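Local atomic coordinates of acyl-CoA dehydrogenase (Geobacillus kaustophilus, PDB entry 2PG0), a protein that probably catalyses the FAD-dependent alpha-beta dehydrogenation of acyl chains, introducing a double bond next to the thioester carbonyl. Residues A[342-347]-A[353-358]; A[262-267]-A[293-298]; A[272-275]-A[280-283]. All coordinates share one frame; numbering follows the deposited sequence.

Contact 1. Residues A[342-347]-A[353-358]; sequences QLHGGY and YEIARR. With FAD (flavin-adenine dinucleotide), chain D.
The side chains of Y347 and Y353 run alongside each other in the same direction. CB of Y347 sits over the centre of the Y353 ring, 3.8 Å from its centroid, in a CH-pi contact close to the ring normal. The two rings are oblique, with planes at 51°. CD1 of Y347 comes within 3.6 Å of the Y353 hydroxyl oxygen OH. The backbone joins in, since Y347 O approaches Y353 CB.

A second CH-pi approach joins I355 and H344. CG2 of I355 stands 3.8 Å from the H344 ring centroid, only 5° off the normal. It is the branch between backbone N and carbonyl carbon that does this. CG1 is turned anti to the backbone N (chi1 -163°) and carries CD1 toward M263 of helix 237-273. H344 is fixed by a hydrogen bond between its ND1 and A340 O and by stacking on Y270.

The arrangement belongs to the C-terminal helical domain of the acyl-CoA dehydrogenase fold. Residues 342-347 lead out of helix 319-343 into an FAD-binding turn. G346 N donates to FAD O1P at 2.8 Å. FAD O3B is modelled as donating to Q342 O, at a doubtfully short distance. A CB on G345, which has positive phi, would collide with FAD O3P.

Farther out, R358 forms a salt bridge with E354. Its NE and NH2 both donate to E354 OE2, with R358 NH2 at 2.8 Å from that oxygen. R358 NH2 also bonds K83 O. The Y347 ring also meets F160 of the second subunit edge-to-face.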
loop_
_atom_site.group_PDB
_atom_site.type_symbol
_atom_site.label_atom_id
_atom_site.label_comp_id
_atom_site.label_asym_id
_atom_site.label_seq_id
_atom_site.Cartn_x
_atom_site.Cartn_y
_atom_site.Cartn_z
ATOM N N GLN A 342 -0.943 -6.881 15.415
ATOM C CA GLN A 342 -2.328 -6.396 15.421
ATOM C C GLN A 342 -3.341 -7.515 15.650
ATOM O O GLN A 342 -4.277 -7.366 16.436
ATOM C CB GLN A 342 -2.660 -5.635 14.131
ATOM C CG GLN A 342 -4.067 -4.968 14.127
ATOM C CD GLN A 342 -4.210 -3.811 15.120
ATOM O OE1 GLN A 342 -3.217 -3.236 15.564
ATOM N NE2 GLN A 342 -5.455 -3.464 15.465
ATOM N N LEU A 343 -3.139 -8.642 14.979
ATOM C CA LEU A 343 -4.066 -9.758 15.104
ATOM C C LEU A 343 -4.023 -10.459 16.466
ATOM O O LEU A 343 -4.932 -11.226 16.793
ATOM C CB LEU A 343 -3.884 -10.744 13.949
ATOM C CG LEU A 343 -4.391 -10.211 12.605
ATOM C CD1 LEU A 343 -3.886 -11.076 11.450
ATOM C CD2 LEU A 343 -5.927 -10.098 12.593
ATOM N N HIS A 344 -2.976 -10.199 17.256
ATOM C CA HIS A 344 -2.898 -10.726 18.627
ATOM C C HIS A 344 -3.644 -9.835 19.649
ATOM O O HIS A 344 -3.773 -10.189 20.831
ATOM C CB HIS A 344 -1.434 -10.897 19.063
ATOM C CG HIS A 344 -0.773 -12.147 18.562
ATOM N ND1 HIS A 344 -0.385 -12.312 17.249
ATOM C CD2 HIS A 344 -0.387 -13.271 19.212
ATOM C CE1 HIS A 344 0.187 -13.496 17.107
ATOM N NE2 HIS A 344 0.204 -14.096 18.285
ATOM N N GLY A 345 -4.128 -8.680 19.199
ATOM C CA GLY A 345 -4.725 -7.697 20.107
ATOM C C GLY A 345 -3.702 -7.197 21.113
ATOM O O GLY A 345 -2.526 -7.071 20.789
ATOM N N GLY A 346 -4.147 -6.923 22.341
ATOM C CA GLY A 346 -3.260 -6.445 23.408
ATOM C C GLY A 346 -2.092 -7.386 23.670
ATOM O O GLY A 346 -0.994 -6.945 24.017
ATOM N N TYR A 347 -2.323 -8.684 23.463
ATOM C CA TYR A 347 -1.299 -9.713 23.708
ATOM C C TYR A 347 -0.061 -9.602 22.814
ATOM O O TYR A 347 1.032 -9.985 23.227
ATOM C CB TYR A 347 -1.923 -11.124 23.671
ATOM C CG TYR A 347 -3.071 -11.206 24.648
ATOM C CD1 TYR A 347 -2.843 -11.469 26.001
ATOM C CD2 TYR A 347 -4.374 -10.940 24.236
ATOM C CE1 TYR A 347 -3.904 -11.505 26.919
ATOM C CE2 TYR A 347 -5.436 -10.960 25.147
ATOM C CZ TYR A 347 -5.187 -11.242 26.483
ATOM O OH TYR A 347 -6.228 -11.268 27.384
ATOM N N TYR A 353 4.498 -12.772 25.217
ATOM C CA TYR A 353 4.172 -13.422 23.947
ATOM C C TYR A 353 5.334 -13.304 22.962
ATOM O O TYR A 353 5.897 -12.217 22.782
ATOM C CB TYR A 353 2.885 -12.844 23.344
ATOM C CG TYR A 353 1.623 -13.389 23.991
ATOM C CD1 TYR A 353 1.278 -13.036 25.297
ATOM C CD2 TYR A 353 0.778 -14.259 23.299
ATOM C CE1 TYR A 353 0.131 -13.527 25.894
ATOM C CE2 TYR A 353 -0.372 -14.763 23.895
ATOM C CZ TYR A 353 -0.687 -14.393 25.192
ATOM O OH TYR A 353 -1.831 -14.879 25.796
ATOM N N GLU A 354 5.682 -14.427 22.330
ATOM C CA GLU A 354 6.834 -14.499 21.418
ATOM C C GLU A 354 6.770 -13.494 20.261
ATOM O O GLU A 354 7.807 -12.978 19.826
ATOM C CB GLU A 354 6.968 -15.913 20.863
ATOM C CG GLU A 354 8.226 -16.155 20.061
ATOM C CD GLU A 354 8.270 -17.550 19.480
ATOM O OE1 GLU A 354 8.053 -18.523 20.239
ATOM O OE2 GLU A 354 8.513 -17.673 18.270
ATOM N N ILE A 355 5.564 -13.225 19.763
ATOM C CA ILE A 355 5.397 -12.274 18.654
ATOM C C ILE A 355 5.981 -10.884 18.931
ATOM O O ILE A 355 6.466 -10.233 18.006
ATOM C CB ILE A 355 3.928 -12.179 18.136
ATOM C CG1 ILE A 355 3.885 -11.522 16.750
ATOM C CG2 ILE A 355 3.018 -11.455 19.120
ATOM C CD1 ILE A 355 4.704 -12.275 15.692
ATOM N N ALA A 356 5.949 -10.442 20.190
ATOM C CA ALA A 356 6.503 -9.131 20.556
ATOM C C ALA A 356 7.982 -9.042 20.169
ATOM O O ALA A 356 8.423 -8.068 19.542
ATOM C CB ALA A 356 6.314 -8.863 22.046
ATOM N N ARG A 357 8.735 -10.073 20.548
ATOM C CA ARG A 357 10.164 -10.164 20.260
ATOM C C ARG A 357 10.441 -10.281 18.758
ATOM O O ARG A 357 11.331 -9.608 18.228
ATOM C CB ARG A 357 10.719 -11.373 20.991
ATOM C CG ARG A 357 12.174 -11.613 20.870
ATOM C CD ARG A 357 12.361 -13.076 21.220
ATOM N NE ARG A 357 12.532 -13.822 20.008
ATOM C CZ ARG A 357 12.412 -15.135 19.862
ATOM N NH1 ARG A 357 12.048 -15.946 20.864
ATOM N NH2 ARG A 357 12.658 -15.624 18.666
ATOM N N ARG A 358 9.669 -11.130 18.073
ATOM C CA ARG A 358 9.793 -11.285 16.620
ATOM C C ARG A 358 9.580 -9.935 15.929
ATOM O O ARG A 358 10.322 -9.582 15.012
ATOM C CB ARG A 358 8.796 -12.322 16.089
ATOM C CG ARG A 358 8.916 -13.716 16.738
ATOM C CD ARG A 358 9.996 -14.542 16.088
ATOM N NE ARG A 358 10.064 -15.899 16.645
ATOM C CZ ARG A 358 11.026 -16.775 16.374
ATOM N NH1 ARG A 358 12.028 -16.457 15.550
ATOM N NH2 ARG A 358 10.991 -17.980 16.941
HETATM P PA FAD D . -9.271 -9.341 21.064
HETATM O O1A FAD D . -9.104 -10.764 21.551
HETATM O O2A FAD D . -10.628 -8.735 21.321
HETATM O O5B FAD D . -8.965 -9.278 19.483
HETATM C C5B FAD D . -7.713 -9.700 18.986
HETATM C C4B FAD D . -7.696 -9.451 17.487
HETATM O O4B FAD D . -8.813 -10.109 16.923
HETATM C C3B FAD D . -7.833 -7.968 17.162
HETATM O O3B FAD D . -6.703 -7.527 16.462
HETATM C C2B FAD D . -8.963 -7.869 16.172
HETATM O O2B FAD D . -8.381 -7.554 14.930
HETATM C C1B FAD D . -9.459 -9.283 15.982
HETATM N N9A FAD D . -10.932 -9.346 16.043
HETATM C C8A FAD D . -11.748 -9.547 17.131
HETATM N N7A FAD D . -13.037 -9.536 16.708
HETATM C C5A FAD D . -13.047 -9.334 15.368
HETATM C C6A FAD D . -14.066 -9.235 14.429
HETATM N N6A FAD D . -15.341 -9.384 14.786
HETATM N N1A FAD D . -13.743 -9.018 13.103
HETATM C C2A FAD D . -12.429 -8.901 12.696
HETATM N N3A FAD D . -11.421 -9.004 13.630
HETATM C C4A FAD D . -11.728 -9.216 14.939
HETATM N N1 FAD D . -8.556 -1.955 28.662
HETATM C C2 FAD D . -9.303 -1.305 29.633
HETATM O O2 FAD D . -10.462 -1.657 29.861
HETATM N N3 FAD D . -8.745 -0.267 30.358
HETATM C C4 FAD D . -7.440 0.128 30.114
HETATM O O4 FAD D . -6.957 1.048 30.768
HETATM C C4X FAD D . -6.684 -0.516 29.126
HETATM N N5 FAD D . -5.376 -0.129 28.871
HETATM C C5X FAD D . -4.629 -0.791 27.915
HETATM C C6 FAD D . -3.311 -0.398 27.688
HETATM C C7 FAD D . -2.538 -1.042 26.730
HETATM C C7M FAD D . -1.123 -0.576 26.527
HETATM C C8 FAD D . -3.097 -2.094 25.992
HETATM C C8M FAD D . -2.335 -2.836 24.942
HETATM C C9 FAD D . -4.411 -2.487 26.223
HETATM C C9A FAD D . -5.196 -1.839 27.177
HETATM N N10 FAD D . -6.519 -2.220 27.409
HETATM C C10 FAD D . -7.252 -1.570 28.395
HETATM C "C1'" FAD D . -7.221 -3.274 26.569
HETATM C "C2'" FAD D . -7.442 -2.945 25.083
HETATM O "O2'" FAD D . -8.532 -2.064 24.905
HETATM C "C3'" FAD D . -7.687 -4.261 24.335
HETATM O "O3'" FAD D . -6.436 -4.897 24.157
HETATM C "C4'" FAD D . -8.401 -4.109 22.985
HETATM O "O4'" FAD D . -9.719 -3.629 23.165
HETATM C "C5'" FAD D . -8.493 -5.428 22.214
HETATM O "O5'" FAD D . -8.949 -6.471 23.051
HETATM P P FAD D . -8.088 -7.820 23.162
HETATM O O1P FAD D . -6.666 -7.486 23.532
HETATM O O2P FAD D . -8.731 -8.767 24.151
HETATM O O3P FAD D . -8.086 -8.422 21.662
#

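Contact 2. Residues A[262-267]-A[293-298]; sequences VMFSLT and EMATEI
F264 makes every close apolar contact here, meeting M294, A295 and I298 in turn. CB of F264 is 3.5 Å from I298 CD1, the nearest approach of the pair. The ring follows along the partner helix: F264 CD1 lies 3.8 Å from M294 CB, and F264 CZ lies 4.0 Å from A295 CB. The ring points across because CG is anti to the backbone N (chi1 176°). L383 of the fourth subunit also packs on F264.

These are two antiparallel helices of the C-terminal helical bundle of the acyl-CoA dehydrogenase fold, 237-273 and 285-313. The axes of the short segments pass 10.8 Å apart at 159°, and the F264 ring reaches across between them. With an alanine here, a gap would probably open between the helices, leaving I298 CD1 and the CB atoms of M294 and A295 without their ring partner.

Among the polar contacts, T267 OG1 donates to M263 O at 2.9 Å. That oxygen also accepts from T267 N, on the opposite face of its carbonyl plane. I298 O accepts from NE2 of Q257, farther along helix 237-273. E293 forms a salt bridge with K376 of the fourth subunit, and E297 forms one with R335.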
loop_
_atom_site.group_PDB
_atom_site.type_symbol
_atom_site.label_atom_id
_atom_site.label_comp_id
_atom_site.label_asym_id
_atom_site.label_seq_id
_atom_site.Cartn_x
_atom_site.Cartn_y
_atom_site.Cartn_z
ATOM N N VAL A 262 7.710 -18.094 10.427
ATOM C CA VAL A 262 7.518 -18.269 11.878
ATOM C C VAL A 262 6.396 -17.381 12.402
ATOM O O VAL A 262 5.513 -17.843 13.132
ATOM C CB VAL A 262 8.831 -17.999 12.681
ATOM C CG1 VAL A 262 8.562 -17.944 14.195
ATOM C CG2 VAL A 262 9.885 -19.066 12.364
ATOM N N MET A 263 6.436 -16.100 12.036
ATOM C CA MET A 263 5.433 -15.146 12.507
ATOM C C MET A 263 4.024 -15.480 12.001
ATOM O O MET A 263 3.036 -15.316 12.735
ATOM C CB MET A 263 5.846 -13.707 12.151
ATOM C CG MET A 263 6.945 -13.167 13.074
ATOM S SD MET A 263 7.410 -11.418 12.804
ATOM C CE MET A 263 8.244 -11.559 11.223
ATOM N N PHE A 264 3.935 -15.966 10.763
ATOM C CA PHE A 264 2.658 -16.407 10.201
ATOM C C PHE A 264 2.084 -17.570 11.014
ATOM O O PHE A 264 0.903 -17.569 11.374
ATOM C CB PHE A 264 2.819 -16.792 8.725
ATOM C CG PHE A 264 1.568 -17.343 8.105
ATOM C CD1 PHE A 264 0.592 -16.489 7.617
ATOM C CD2 PHE A 264 1.360 -18.722 8.029
ATOM C CE1 PHE A 264 -0.575 -16.997 7.046
ATOM C CE2 PHE A 264 0.191 -19.241 7.463
ATOM C CZ PHE A 264 -0.772 -18.376 6.969
ATOM N N SER A 265 2.935 -18.548 11.314
ATOM C CA SER A 265 2.520 -19.719 12.091
ATOM C C SER A 265 2.015 -19.313 13.479
ATOM O O SER A 265 0.984 -19.804 13.936
ATOM C CB SER A 265 3.659 -20.734 12.202
ATOM O OG SER A 265 3.223 -21.868 12.943
ATOM N N LEU A 266 2.734 -18.406 14.132
ATOM C CA LEU A 266 2.294 -17.851 15.417
ATOM C C LEU A 266 0.901 -17.230 15.340
ATOM O O LEU A 266 0.060 -17.466 16.213
ATOM C CB LEU A 266 3.285 -16.795 15.907
ATOM C CG LEU A 266 4.596 -17.307 16.491
ATOM C CD1 LEU A 266 5.494 -16.105 16.751
ATOM C CD2 LEU A 266 4.351 -18.093 17.771
ATOM N N THR A 267 0.667 -16.436 14.296
ATOM C CA THR A 267 -0.584 -15.691 14.153
ATOM C C THR A 267 -1.740 -16.632 13.836
ATOM O O THR A 267 -2.819 -16.525 14.431
ATOM C CB THR A 267 -0.471 -14.623 13.045
ATOM O OG1 THR A 267 0.655 -13.787 13.322
ATOM C CG2 THR A 267 -1.726 -13.766 12.977
ATOM N N GLU A 293 -3.591 -13.435 2.321
ATOM C CA GLU A 293 -2.650 -12.500 1.700
ATOM C C GLU A 293 -1.230 -12.698 2.223
ATOM O O GLU A 293 -0.279 -12.710 1.440
ATOM C CB GLU A 293 -3.111 -11.044 1.867
ATOM C CG GLU A 293 -4.363 -10.703 1.054
ATOM C CD GLU A 293 -4.761 -9.225 1.126
ATOM O OE1 GLU A 293 -3.935 -8.379 1.549
ATOM O OE2 GLU A 293 -5.910 -8.912 0.736
ATOM N N MET A 294 -1.086 -12.877 3.539
ATOM C CA MET A 294 0.217 -13.173 4.138
ATOM C C MET A 294 0.782 -14.482 3.563
ATOM O O MET A 294 1.946 -14.534 3.169
ATOM C CB MET A 294 0.109 -13.260 5.672
ATOM C CG MET A 294 -0.035 -11.910 6.377
ATOM S SD MET A 294 -0.324 -12.115 8.168
ATOM C CE MET A 294 -2.027 -12.048 8.262
ATOM N N ALA A 295 -0.058 -15.515 3.498
ATOM C CA ALA A 295 0.331 -16.822 2.953
ATOM C C ALA A 295 0.827 -16.711 1.510
ATOM O O ALA A 295 1.816 -17.343 1.137
ATOM C CB ALA A 295 -0.847 -17.801 3.029
ATOM N N THR A 296 0.128 -15.901 0.710
ATOM C CA THR A 296 0.485 -15.676 -0.697
ATOM C C THR A 296 1.869 -15.030 -0.815
ATOM O O THR A 296 2.734 -15.507 -1.553
ATOM C CB THR A 296 -0.583 -14.799 -1.409
ATOM O OG1 THR A 296 -1.850 -15.463 -1.361
ATOM C CG2 THR A 296 -0.212 -14.551 -2.872
ATOM N N GLU A 297 2.076 -13.942 -0.084
ATOM C CA GLU A 297 3.350 -13.237 -0.147
ATOM C C GLU A 297 4.492 -14.116 0.375
ATOM O O GLU A 297 5.595 -14.111 -0.181
ATOM C CB GLU A 297 3.259 -11.894 0.577
ATOM C CG GLU A 297 2.307 -10.888 -0.112
ATOM C CD GLU A 297 2.466 -9.458 0.410
ATOM O OE1 GLU A 297 3.350 -9.211 1.250
ATOM O OE2 GLU A 297 1.691 -8.573 -0.016
ATOM N N ILE A 298 4.227 -14.884 1.429
ATOM C CA ILE A 298 5.234 -15.825 1.945
ATOM C C ILE A 298 5.613 -16.872 0.878
ATOM O O ILE A 298 6.801 -17.177 0.688
ATOM C CB ILE A 298 4.777 -16.466 3.280
ATOM C CG1 ILE A 298 4.840 -15.411 4.397
ATOM C CG2 ILE A 298 5.619 -17.740 3.611
ATOM C CD1 ILE A 298 3.991 -15.706 5.629
#

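Contact 3. Residues A[272-275]-A[280-283]; sequences KQRT and RVSE. With FAD (flavin-adenine dinucleotide), chain D.
R274 and V281 are joined by a backbone hydrogen bond, V281 N to R274 O at 2.8 Å, beside a non-hydrogen-bonded antiparallel pair of T275 with R280. This is the short two-stranded antiparallel hairpin, 275-276 with 279-280, that links helix 237-273 to helix 285-313. R280 CA also makes a CA-H...O contact to R274 O.

Among the side chains, CG of R274 packs on CG2 of V281 at 3.7 Å. The arginine is bent at CB-CG (chi2 67°), and its far end reaches the FAD pyrophosphate. NH1 of R274 donates to P132 O of the second subunit. V281 offers its other methyl, CG1, to O4B of the FAD ribose at 3.6 Å.

The aliphatic part of R280 runs along the K272 carbonyl. R280 CD comes 3.1 Å from K272 O. R280 N donates to E283 OE2 at 2.9 Å. To the R280 guanidinium the same oxygen is related by charge only, with no N-H pointing at it. K272 CG touches S282 OG. The polar ends of R280 and S282 go to L385 O of the fourth subunit, and K272 NZ goes to D384 O of that subunit.

R274 NE donates to FAD O1A at 2.7 Å, while R274 NH2 adds a weak bond to this oxygen at 3.1 Å.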
loop_
_atom_site.group_PDB
_atom_site.type_symbol
_atom_site.label_atom_id
_atom_site.label_comp_id
_atom_site.label_asym_id
_atom_site.label_seq_id
_atom_site.Cartn_x
_atom_site.Cartn_y
_atom_site.Cartn_z
ATOM N N LYS A 272 -6.805 -19.022 15.604
ATOM C CA LYS A 272 -7.582 -20.267 15.575
ATOM C C LYS A 272 -8.083 -20.669 16.971
ATOM O O LYS A 272 -9.109 -21.346 17.093
ATOM C CB LYS A 272 -6.779 -21.402 14.928
ATOM C CG LYS A 272 -6.774 -21.332 13.397
ATOM C CD LYS A 272 -6.025 -22.501 12.762
ATOM C CE LYS A 272 -6.847 -23.792 12.801
ATOM N NZ LYS A 272 -6.199 -24.888 12.009
ATOM N N GLN A 273 -7.378 -20.224 18.012
ATOM C CA GLN A 273 -7.728 -20.584 19.395
ATOM C C GLN A 273 -8.395 -19.456 20.189
ATOM O O GLN A 273 -8.935 -19.691 21.273
ATOM C CB GLN A 273 -6.499 -21.094 20.156
ATOM C CG GLN A 273 -5.720 -22.229 19.491
ATOM C CD GLN A 273 -6.516 -23.524 19.324
ATOM O OE1 GLN A 273 -6.898 -23.893 18.203
ATOM N NE2 GLN A 273 -6.752 -24.229 20.434
ATOM N N ARG A 274 -8.339 -18.232 19.673
ATOM C CA ARG A 274 -8.938 -17.086 20.352
ATOM C C ARG A 274 -10.405 -16.943 19.951
ATOM O O ARG A 274 -10.732 -16.960 18.764
ATOM C CB ARG A 274 -8.167 -15.803 20.007
ATOM C CG ARG A 274 -8.746 -14.522 20.616
ATOM C CD ARG A 274 -8.603 -14.516 22.133
ATOM N NE ARG A 274 -9.013 -13.243 22.727
ATOM C CZ ARG A 274 -9.047 -13.008 24.039
ATOM N NH1 ARG A 274 -8.697 -13.964 24.895
ATOM N NH2 ARG A 274 -9.425 -11.816 24.495
ATOM N N THR A 275 -11.293 -16.803 20.931
ATOM C CA THR A 275 -12.708 -16.601 20.617
ATOM C C THR A 275 -13.158 -15.169 20.903
ATOM O O THR A 275 -12.725 -14.558 21.886
ATOM C CB THR A 275 -13.640 -17.608 21.344
ATOM O OG1 THR A 275 -13.611 -17.359 22.753
ATOM C CG2 THR A 275 -13.205 -19.044 21.083
ATOM N N ARG A 280 -14.413 -18.291 16.720
ATOM C CA ARG A 280 -12.957 -18.211 16.662
ATOM C C ARG A 280 -12.623 -16.987 15.805
ATOM O O ARG A 280 -13.331 -16.686 14.836
ATOM C CB ARG A 280 -12.350 -19.487 16.063
ATOM C CG ARG A 280 -12.498 -20.727 16.945
ATOM C CD ARG A 280 -12.064 -22.012 16.237
ATOM N NE ARG A 280 -12.985 -22.417 15.172
ATOM C CZ ARG A 280 -12.680 -22.429 13.878
ATOM N NH1 ARG A 280 -11.467 -22.069 13.476
ATOM N NH2 ARG A 280 -13.586 -22.806 12.982
ATOM N N VAL A 281 -11.574 -16.260 16.179
ATOM C CA VAL A 281 -11.186 -15.059 15.440
ATOM C C VAL A 281 -10.871 -15.409 13.970
ATOM O O VAL A 281 -11.163 -14.630 13.059
ATOM C CB VAL A 281 -10.025 -14.303 16.137
ATOM C CG1 VAL A 281 -9.486 -13.179 15.260
ATOM C CG2 VAL A 281 -10.500 -13.723 17.484
ATOM N N SER A 282 -10.324 -16.602 13.760
ATOM C CA SER A 282 -10.007 -17.121 12.424
ATOM C C SER A 282 -11.247 -17.336 11.532
ATOM O O SER A 282 -11.111 -17.627 10.346
ATOM C CB SER A 282 -9.221 -18.428 12.550
ATOM O OG SER A 282 -9.981 -19.416 13.229
ATOM N N GLU A 283 -12.445 -17.197 12.104
ATOM C CA GLU A 283 -13.688 -17.378 11.348
ATOM C C GLU A 283 -14.203 -16.084 10.706
ATOM O O GLU A 283 -15.075 -16.123 9.829
ATOM C CB GLU A 283 -14.770 -18.011 12.223
ATOM C CG GLU A 283 -14.466 -19.443 12.649
ATOM C CD GLU A 283 -15.576 -20.028 13.499
ATOM O OE1 GLU A 283 -16.652 -20.334 12.944
ATOM O OE2 GLU A 283 -15.382 -20.173 14.725
HETATM P PA FAD D . -9.271 -9.341 21.064
HETATM O O1A FAD D . -9.104 -10.764 21.551
HETATM O O2A FAD D . -10.628 -8.735 21.321
HETATM O O5B FAD D . -8.965 -9.278 19.483
HETATM C C5B FAD D . -7.713 -9.700 18.986
HETATM C C4B FAD D . -7.696 -9.451 17.487
HETATM O O4B FAD D . -8.813 -10.109 16.923
HETATM C C3B FAD D . -7.833 -7.968 17.162
HETATM O O3B FAD D . -6.703 -7.527 16.462
HETATM C C2B FAD D . -8.963 -7.869 16.172
HETATM O O2B FAD D . -8.381 -7.554 14.930
HETATM C C1B FAD D . -9.459 -9.283 15.982
HETATM N N9A FAD D . -10.932 -9.346 16.043
HETATM C C8A FAD D . -11.748 -9.547 17.131
HETATM N N7A FAD D . -13.037 -9.536 16.708
HETATM C C5A FAD D . -13.047 -9.334 15.368
HETATM C C6A FAD D . -14.066 -9.235 14.429
HETATM N N6A FAD D . -15.341 -9.384 14.786
HETATM N N1A FAD D . -13.743 -9.018 13.103
HETATM C C2A FAD D . -12.429 -8.901 12.696
HETATM N N3A FAD D . -11.421 -9.004 13.630
HETATM C C4A FAD D . -11.728 -9.216 14.939
HETATM N N1 FAD D . -8.556 -1.955 28.662
HETATM C C2 FAD D . -9.303 -1.305 29.633
HETATM O O2 FAD D . -10.462 -1.657 29.861
HETATM N N3 FAD D . -8.745 -0.267 30.358
HETATM C C4 FAD D . -7.440 0.128 30.114
HETATM O O4 FAD D . -6.957 1.048 30.768
HETATM C C4X FAD D . -6.684 -0.516 29.126
HETATM N N5 FAD D . -5.376 -0.129 28.871
HETATM C C5X FAD D . -4.629 -0.791 27.915
HETATM C C6 FAD D . -3.311 -0.398 27.688
HETATM C C7 FAD D . -2.538 -1.042 26.730
HETATM C C7M FAD D . -1.123 -0.576 26.527
HETATM C C8 FAD D . -3.097 -2.094 25.992
HETATM C C8M FAD D . -2.335 -2.836 24.942
HETATM C C9 FAD D . -4.411 -2.487 26.223
HETATM C C9A FAD D . -5.196 -1.839 27.177
HETATM N N10 FAD D . -6.519 -2.220 27.409
HETATM C C10 FAD D . -7.252 -1.570 28.395
HETATM C "C1'" FAD D . -7.221 -3.274 26.569
HETATM C "C2'" FAD D . -7.442 -2.945 25.083
HETATM O "O2'" FAD D . -8.532 -2.064 24.905
HETATM C "C3'" FAD D . -7.687 -4.261 24.335
HETATM O "O3'" FAD D . -6.436 -4.897 24.157
HETATM C "C4'" FAD D . -8.401 -4.109 22.985
HETATM O "O4'" FAD D . -9.719 -3.629 23.165
HETATM C "C5'" FAD D . -8.493 -5.428 22.214
HETATM O "O5'" FAD D . -8.949 -6.471 23.051
HETATM P P FAD D . -8.088 -7.820 23.162
HETATM O O1P FAD D . -6.666 -7.486 23.532
HETATM O O2P FAD D . -8.731 -8.767 24.151
HETATM O O3P FAD D . -8.086 -8.422 21.662
#

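All three contacts lie in the C-terminal helical domain, on the same side of the chain's centre. Contacts 2 and 3 share helix 237-273 and both meet the fourth subunit. Contact 3 falls between the two segments of contact 2 along the chain, and contact 1 follows both. Their centres are about 14 to 16 Å apart. Contact 1 touches contact 2 where I355 and R358 of helix 354-361 pack on M263. It touches contact 3 where Y347 meets R274. The nearest atoms of contacts 2 and 3 are about 5 Å apart. Contacts 1 and 3 hold the same FAD and both meet the second subunit, which also hydrogen-bonds it, so the cofactor lies at a subunit interface.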